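Local coordinates for acyl-coenzyme A oxidase (PDB 5K3H), which catalyses the FAD-dependent first step of peroxisomal beta-oxidation, turning acyl-CoA and oxygen into (2E)-enoyl-CoA and hydrogen peroxide, at the interface of chains A and B. Residues are numbered along the deposited sequence; one frame, centred on the assembly and turned at random. Chains: chain A/B, Acyl-coenzyme A oxidase.

Contact 1: the interface of chains A and B. Residues chain A 76, 79-80, 83, 113, 143, 146; chain B 661-662, 665.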
ATOM      1  N   ALA A  76       7.923  16.357 -21.268  1.00 36.29           N
ATOM      2  CA  ALA A  76       7.823  17.634 -21.971  1.00 36.46           C
ATOM      3  C   ALA A  76       8.126  17.474 -23.461  1.00 36.58           C
ATOM      4  O   ALA A  76       7.476  18.110 -24.301  1.00 35.88           O
ATOM      5  CB  ALA A  76       8.757  18.652 -21.324  1.00 36.27           C
ATOM      6  N   LEU A  79       5.170  15.896 -25.009  1.00 35.61           N
ATOM      7  CA  LEU A  79       4.067  16.860 -24.991  1.00 36.98           C
ATOM      8  C   LEU A  79       4.116  17.817 -26.182  1.00 36.26           C
ATOM      9  O   LEU A  79       3.075  18.135 -26.773  1.00 37.29           O
ATOM     10  CB  LEU A  79       4.069  17.614 -23.667  1.00 37.69           C
ATOM     11  CG  LEU A  79       2.779  18.335 -23.319  1.00 39.34           C
ATOM     12  CD1 LEU A  79       1.596  17.384 -23.438  1.00 38.74           C
ATOM     13  CD2 LEU A  79       2.919  18.795 -21.895  1.00 40.35           C
ATOM     14  N   THR A  80       5.304  18.317 -26.537  1.00 39.88           N
ATOM     15  CA  THR A  80       5.382  19.189 -27.703  1.00 39.77           C
ATOM     16  C   THR A  80       5.025  18.426 -28.975  1.00 38.07           C
ATOM     17  O   THR A  80       4.307  18.945 -29.838  1.00 39.39           O
ATOM     18  CB  THR A  80       6.781  19.794 -27.841  1.00 41.84           C
ATOM     19  OG1 THR A  80       7.740  18.754 -28.092  1.00 44.09           O
ATOM     20  CG2 THR A  80       7.164  20.533 -26.586  1.00 42.42           C
ATOM     21  N   THR A  83       1.180  18.069 -29.276  1.00 39.68           N
ATOM     22  CA  THR A  83       0.441  19.249 -29.719  1.00 42.91           C
ATOM     23  C   THR A  83       0.498  19.400 -31.234  1.00 43.59           C
ATOM     24  O   THR A  83      -0.449  19.911 -31.842  1.00 40.84           O
ATOM     25  CB  THR A  83       0.990  20.521 -29.053  1.00 44.57           C
ATOM     26  OG1 THR A  83       2.375  20.684 -29.390  1.00 47.28           O
ATOM     27  CG2 THR A  83       0.869  20.451 -27.554  1.00 45.91           C
ATOM     28  N   MET A 113       1.345  19.412 -18.264  1.00 31.67           N
ATOM     29  CA  MET A 113       0.086  20.101 -18.544  1.00 33.44           C
ATOM     30  C   MET A 113      -1.121  19.288 -18.081  1.00 33.96           C
ATOM     31  O   MET A 113      -2.220  19.418 -18.636  1.00 35.42           O
ATOM     32  CB  MET A 113      -0.047  20.441 -20.034  1.00 34.19           C
ATOM     33  CG  MET A 113       0.910  21.514 -20.566  1.00 34.94           C
ATOM     34  SD  MET A 113       0.614  21.908 -22.319  1.00 37.47           S
ATOM     35  CE  MET A 113      -1.041  22.568 -22.249  1.00 38.08           C
ATOM     36  N   ARG A 143      -3.005  26.489 -26.320  1.00 45.35           N
ATOM     37  CA  ARG A 143      -1.798  26.175 -25.561  1.00 44.45           C
ATOM     38  C   ARG A 143      -0.739  27.261 -25.702  1.00 42.10           C
ATOM     39  O   ARG A 143       0.467  26.986 -25.683  1.00 41.01           O
ATOM     40  CB  ARG A 143      -1.247  24.794 -25.931  1.00 46.18           C
ATOM     41  CG  ARG A 143      -2.298  23.695 -25.769  1.00 47.33           C
ATOM     42  CD  ARG A 143      -1.737  22.309 -26.004  1.00 49.52           C
ATOM     43  NE  ARG A 143      -2.513  21.303 -25.277  1.00 52.16           N
ATOM     44  CZ  ARG A 143      -2.540  20.007 -25.581  1.00 53.08           C
ATOM     45  NH1 ARG A 143      -1.839  19.547 -26.600  1.00 53.57           N
ATOM     46  NH2 ARG A 143      -3.274  19.166 -24.869  1.00 52.97           N
ATOM     47  N   ILE A 146       0.040  28.016 -20.125  1.00 38.80           N
ATOM     48  CA  ILE A 146      -0.118  26.802 -19.330  1.00 37.08           C
ATOM     49  C   ILE A 146      -0.717  27.232 -17.998  1.00 36.46           C
ATOM     50  O   ILE A 146      -0.167  28.105 -17.312  1.00 36.04           O
ATOM     51  CB  ILE A 146       1.215  26.047 -19.139  1.00 36.61           C
ATOM     52  CG1 ILE A 146       1.810  25.622 -20.485  1.00 36.01           C
ATOM     53  CG2 ILE A 146       1.021  24.806 -18.278  1.00 36.78           C
ATOM     54  CD1 ILE A 146       3.164  24.963 -20.376  1.00 35.83           C
TER
ATOM     55  N   TYR B 661      11.578  22.746 -24.200  1.00 39.75           N
ATOM     56  CA  TYR B 661      10.245  22.468 -24.696  1.00 41.38           C
ATOM     57  C   TYR B 661       9.290  23.427 -24.012  1.00 42.47           C
ATOM     58  O   TYR B 661       9.711  24.335 -23.298  1.00 46.53           O
ATOM     59  CB  TYR B 661       9.855  21.014 -24.429  1.00 40.57           C
ATOM     60  CG  TYR B 661      10.895  19.965 -24.815  1.00 39.70           C
ATOM     61  CD1 TYR B 661      11.163  19.676 -26.145  1.00 38.32           C
ATOM     62  CD2 TYR B 661      11.571  19.242 -23.844  1.00 39.10           C
ATOM     63  CE1 TYR B 661      12.082  18.714 -26.496  1.00 39.33           C
ATOM     64  CE2 TYR B 661      12.491  18.277 -24.184  1.00 41.07           C
ATOM     65  CZ  TYR B 661      12.744  18.007 -25.515  1.00 40.61           C
ATOM     66  OH  TYR B 661      13.669  17.032 -25.871  1.00 43.00           O
ATOM     67  N   LEU B 662       7.997  23.270 -24.263  1.00 44.01           N
ATOM     68  CA  LEU B 662       7.022  23.989 -23.443  1.00 42.96           C
ATOM     69  C   LEU B 662       6.983  25.485 -23.742  1.00 42.85           C
ATOM     70  O   LEU B 662       5.953  25.988 -24.203  1.00 41.93           O
ATOM     71  CB  LEU B 662       7.273  23.753 -21.939  1.00 41.63           C
ATOM     72  CG  LEU B 662       6.392  22.720 -21.225  1.00 42.98           C
ATOM     73  CD1 LEU B 662       6.245  21.437 -22.038  1.00 42.41           C
ATOM     74  CD2 LEU B 662       6.951  22.418 -19.833  1.00 40.98           C
ATOM     75  N   MET B 665       7.117  25.671 -27.352  1.00 44.62           N
ATOM     76  CA  MET B 665       5.792  25.220 -27.757  1.00 45.20           C
ATOM     77  C   MET B 665       4.761  26.338 -27.659  1.00 44.74           C
ATOM     78  O   MET B 665       3.918  26.497 -28.550  1.00 43.55           O
ATOM     79  CB  MET B 665       5.367  24.034 -26.895  1.00 43.90           C
ATOM     80  CG  MET B 665       3.936  23.565 -27.123  1.00 43.61           C
ATOM     81  SD  MET B 665       3.396  22.594 -25.702  1.00 46.74           S
ATOM     82  CE  MET B 665       3.269  23.879 -24.454  1.00 43.89           C
TER

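Contact 2: the interface of chains A and B. Residues chain A 649-650, 652-653, 655, 657-658; chain B 72, 195, 238.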
ATOM      1  N   LEU A 649      22.460   0.893 -12.603  1.00 27.66           N
ATOM      2  CA  LEU A 649      23.603   0.460 -11.800  1.00 28.17           C
ATOM      3  C   LEU A 649      24.513  -0.514 -12.519  1.00 28.43           C
ATOM      4  O   LEU A 649      25.594  -0.802 -12.000  1.00 28.70           O
ATOM      5  CB  LEU A 649      23.167  -0.182 -10.479  1.00 29.32           C
ATOM      6  CG  LEU A 649      23.040   0.663  -9.213  1.00 29.56           C
ATOM      7  CD1 LEU A 649      22.455   2.065  -9.443  1.00 29.41           C
ATOM      8  CD2 LEU A 649      22.277  -0.116  -8.160  1.00 29.78           C
ATOM      9  N   ASN A 650      24.101  -1.061 -13.662  1.00 29.41           N
ATOM     10  CA  ASN A 650      24.945  -1.991 -14.399  1.00 29.12           C
ATOM     11  C   ASN A 650      25.721  -1.323 -15.540  1.00 30.22           C
ATOM     12  O   ASN A 650      26.261  -2.029 -16.402  1.00 29.19           O
ATOM     13  CB  ASN A 650      24.108  -3.154 -14.937  1.00 28.23           C
ATOM     14  CG  ASN A 650      23.595  -4.077 -13.840  1.00 27.02           C
ATOM     15  OD1 ASN A 650      24.288  -4.353 -12.856  1.00 25.32           O
ATOM     16  ND2 ASN A 650      22.386  -4.586 -14.022  1.00 26.73           N
ATOM     17  N   THR A 652      28.565   0.111 -15.144  1.00 33.17           N
ATOM     18  CA  THR A 652      29.938  -0.279 -14.846  1.00 33.62           C
ATOM     19  C   THR A 652      29.917  -1.443 -13.860  1.00 34.04           C
ATOM     20  O   THR A 652      28.983  -1.581 -13.067  1.00 35.46           O
ATOM     21  CB  THR A 652      30.726   0.884 -14.250  1.00 34.73           C
ATOM     22  OG1 THR A 652      30.218   1.176 -12.942  1.00 35.88           O
ATOM     23  CG2 THR A 652      30.584   2.141 -15.101  1.00 35.32           C
ATOM     24  N   ASP A 653      30.954  -2.286 -13.912  1.00 35.94           N
ATOM     25  CA  ASP A 653      31.011  -3.429 -13.007  1.00 36.74           C
ATOM     26  C   ASP A 653      31.325  -3.017 -11.571  1.00 35.50           C
ATOM     27  O   ASP A 653      30.836  -3.659 -10.632  1.00 34.85           O
ATOM     28  CB  ASP A 653      32.055  -4.451 -13.493  1.00 37.79           C
ATOM     29  CG  ASP A 653      31.470  -5.474 -14.475  1.00 38.33           C
ATOM     30  OD1 ASP A 653      30.256  -5.783 -14.383  1.00 37.99           O
ATOM     31  OD2 ASP A 653      32.219  -5.983 -15.341  1.00 41.41           O
ATOM     32  N   LEU A 655      31.062  -0.078  -8.763  1.00 34.24           N
ATOM     33  CA  LEU A 655      30.390   1.170  -8.446  1.00 34.72           C
ATOM     34  C   LEU A 655      31.352   2.157  -7.791  1.00 34.77           C
ATOM     35  O   LEU A 655      32.266   1.757  -7.059  1.00 35.06           O
ATOM     36  CB  LEU A 655      29.196   0.934  -7.522  1.00 34.40           C
ATOM     37  CG  LEU A 655      27.999   0.145  -8.059  1.00 34.13           C
ATOM     38  CD1 LEU A 655      26.867   0.138  -7.049  1.00 33.45           C
ATOM     39  CD2 LEU A 655      27.545   0.714  -9.380  1.00 33.86           C
ATOM     40  N   SER A 657      30.838   3.821  -5.219  1.00 34.49           N
ATOM     41  CA  SER A 657      30.816   3.557  -3.782  1.00 34.25           C
ATOM     42  C   SER A 657      31.831   2.484  -3.394  1.00 35.90           C
ATOM     43  O   SER A 657      32.334   2.481  -2.263  1.00 36.83           O
ATOM     44  CB  SER A 657      29.405   3.162  -3.343  1.00 33.43           C
ATOM     45  OG  SER A 657      29.009   1.956  -3.945  1.00 31.69           O
ATOM     46  N   VAL A 658      32.134   1.559  -4.308  1.00 35.27           N
ATOM     47  CA  VAL A 658      33.134   0.535  -4.035  1.00 35.06           C
ATOM     48  C   VAL A 658      34.544   1.072  -4.272  1.00 35.80           C
ATOM     49  O   VAL A 658      35.460   0.753  -3.511  1.00 34.95           O
ATOM     50  CB  VAL A 658      32.859  -0.726  -4.877  1.00 35.56           C
ATOM     51  CG1 VAL A 658      33.934  -1.769  -4.631  1.00 35.15           C
ATOM     52  CG2 VAL A 658      31.511  -1.307  -4.524  1.00 34.68           C
TER
ATOM     53  N   ILE B  72      23.344   5.550  -2.538  1.00 25.17           N
ATOM     54  CA  ILE B  72      24.311   4.467  -2.329  1.00 25.92           C
ATOM     55  C   ILE B  72      25.698   5.022  -1.973  1.00 26.18           C
ATOM     56  O   ILE B  72      26.357   4.519  -1.050  1.00 27.25           O
ATOM     57  CB  ILE B  72      24.331   3.533  -3.561  1.00 26.70           C
ATOM     58  CG1 ILE B  72      22.960   2.831  -3.678  1.00 27.38           C
ATOM     59  CG2 ILE B  72      25.457   2.510  -3.461  1.00 26.44           C
ATOM     60  CD1 ILE B  72      22.772   1.933  -4.893  1.00 27.78           C
ATOM     61  N   LYS B 195      26.392  -5.691  -6.672  1.00 28.38           N
ATOM     62  CA  LYS B 195      27.508  -4.769  -6.845  1.00 27.73           C
ATOM     63  C   LYS B 195      28.485  -4.718  -5.670  1.00 27.57           C
ATOM     64  O   LYS B 195      29.683  -4.502  -5.882  1.00 27.90           O
ATOM     65  CB  LYS B 195      26.957  -3.366  -7.101  1.00 27.38           C
ATOM     66  CG  LYS B 195      26.238  -3.243  -8.415  1.00 27.55           C
ATOM     67  CD  LYS B 195      27.227  -3.545  -9.540  1.00 28.23           C
ATOM     68  CE  LYS B 195      26.549  -3.716 -10.879  1.00 28.15           C
ATOM     69  NZ  LYS B 195      27.525  -3.924 -11.995  1.00 27.59           N
ATOM     70  N   ASP B 238      23.319  -6.045 -10.836  1.00 23.21           N
ATOM     71  CA  ASP B 238      22.173  -5.531 -10.106  1.00 23.24           C
ATOM     72  C   ASP B 238      20.898  -5.845 -10.872  1.00 22.59           C
ATOM     73  O   ASP B 238      20.872  -5.757 -12.099  1.00 22.96           O
ATOM     74  CB  ASP B 238      22.308  -4.022  -9.916  1.00 24.27           C
ATOM     75  CG  ASP B 238      21.215  -3.452  -9.050  1.00 24.70           C
ATOM     76  OD1 ASP B 238      21.275  -3.690  -7.825  1.00 23.55           O
ATOM     77  OD2 ASP B 238      20.303  -2.775  -9.586  1.00 26.04           O
TER
HETATM   78  O   HOH W   1      20.245  -0.734 -11.505  1.00 26.89           O
HETATM   79  O   HOH W   2      30.388  -2.994  -8.071  1.00 31.70           O
HETATM   80  O   HOH W   3      28.569  -6.223 -12.312  1.00 32.50           O

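Contact 1: the interface of chains A and B
A:Thr80 and B:Tyr661 meet where the C-terminal tail of one acyl-CoA oxidase subunit packs on helix 68-85 of the other. The protein is a homodimer, and this patch of its interface is apolar. On chain B, B:Tyr661 and B:Leu662 lie in a loop that leads into the short helix 663-668, which carries B:Met665.

CG2 of A:Thr80 presses on CB of B:Tyr661 at 3.5 Å, and the two side chains cross at about a right angle. The tyrosine CG stands beside its own backbone N (chi1 -48°), which carries the ring towards A:Ala76. Ring atom CD2 rests 3.8 Å from the A:Ala76 CB. The other ring carbon next to CG, CD1, faces the A:Thr80 hydroxyl OG1 at 4.0 Å. An alanine in place of B:Tyr661 keeps the CB but has no ring, and would probably open a gap beside the A:Ala76 methyl. B:Leu662 reaches the same methyl with CD1, also at 3.8 Å. Its CG meets the tip of A:Ile146, CD1, at 4.0 Å.

B:Met665 is the most deeply covered residue of the patch. Its CG is anti to the backbone N (chi1 174°), and the chain bends only at its end. SD lies against the A:Thr83 methyl CG2 at 3.8 Å. The bend turns the terminal methyl CE towards the sulfur SD of A:Met113.

A hydrogen bond inside chain A supports the patch. The A:Thr83 hydroxyl OG1 donates to the carbonyl O of A:Thr80 one turn back, at 2.6 Å, from a position tilted 25° off the carbonyl plane. This ties the hydroxyl to its own helix, while the methyl faces B:Met665.

Contact 2: the interface of chains A and B
B:Lys195 lies across A:Leu655 with the first part of its chain and reaches the A:Thr652 carbonyl with its tip. This is a polar patch of the acyl-CoA oxidase homodimer interface. The chain A residues run from the 3-10 helix 648-650 to the start of helix 656-668.

The lysine begins in apolar surroundings. Its CB sits 3.5 Å from CD1 of A:Leu655. CG touches the same leucine methyl, and the two side chains cross at about a right angle. The chain bends at chi2 (-61°) and is extended beyond it. CD passes the carbonyl oxygens of A:Asp653 and A:Leu649, and CE continues past that of A:Leu649. At the tip, the side-chain amino group NZ donates to the A:Thr652 carbonyl O at 3.0 Å, from 26° off the carbonyl plane. NZ also meets water 3, which bonds to the A:Asp653 carboxylate OD1. OD1 of A:Asp653 stays 4.1 Å from NZ of B:Lys195, not in direct contact, though the opposite charges probably still attract. Water 2 joins the lysine's backbone O to A:Asp653 O and A:Leu655 N.

Beside the lysine, the A:Asn650 amide pairs with the backbone of B:Asp238 at the end of strand 234-238. OD1 accepts from the B:Asp238 N at 2.8 Å, in plane on a lone pair. ND2 donates to B:Asp238 O at 2.7 Å, close to the amide plane. The two bonds fix the rotation of the amide. The B:Asp238 carboxylate turns to A:Leu649 instead. Its CG lies 3.6 Å from the leucine CD2, and OD2 reaches A:Leu649 N through water 1. B:Ile72 flanks that CD2 with CD1, and its CG2 meets the A:Ser657 hydroxyl OG at 3.6 Å.

The centres of contact 1 and contact 2 are about 36 Å apart. In both, the C-terminal region of one subunit packs on the other, with the chains exchanged. Contact 1 sets the tail of chain B on helix 68-85 of chain A. Contact 2 touches that helix of chain B at B:Ile72, one turn before the position matching A:Ala76, but rests mainly on B:Lys195 and on B:Asp238 of strand 234-238. Contact 1 is apolar, whereas contact 2 adds hydrogen bonds and water bridges. The two-fold repeats each patch, so each subunit both gives and receives a tail. This reciprocal packing probably helps to hold the homodimer together.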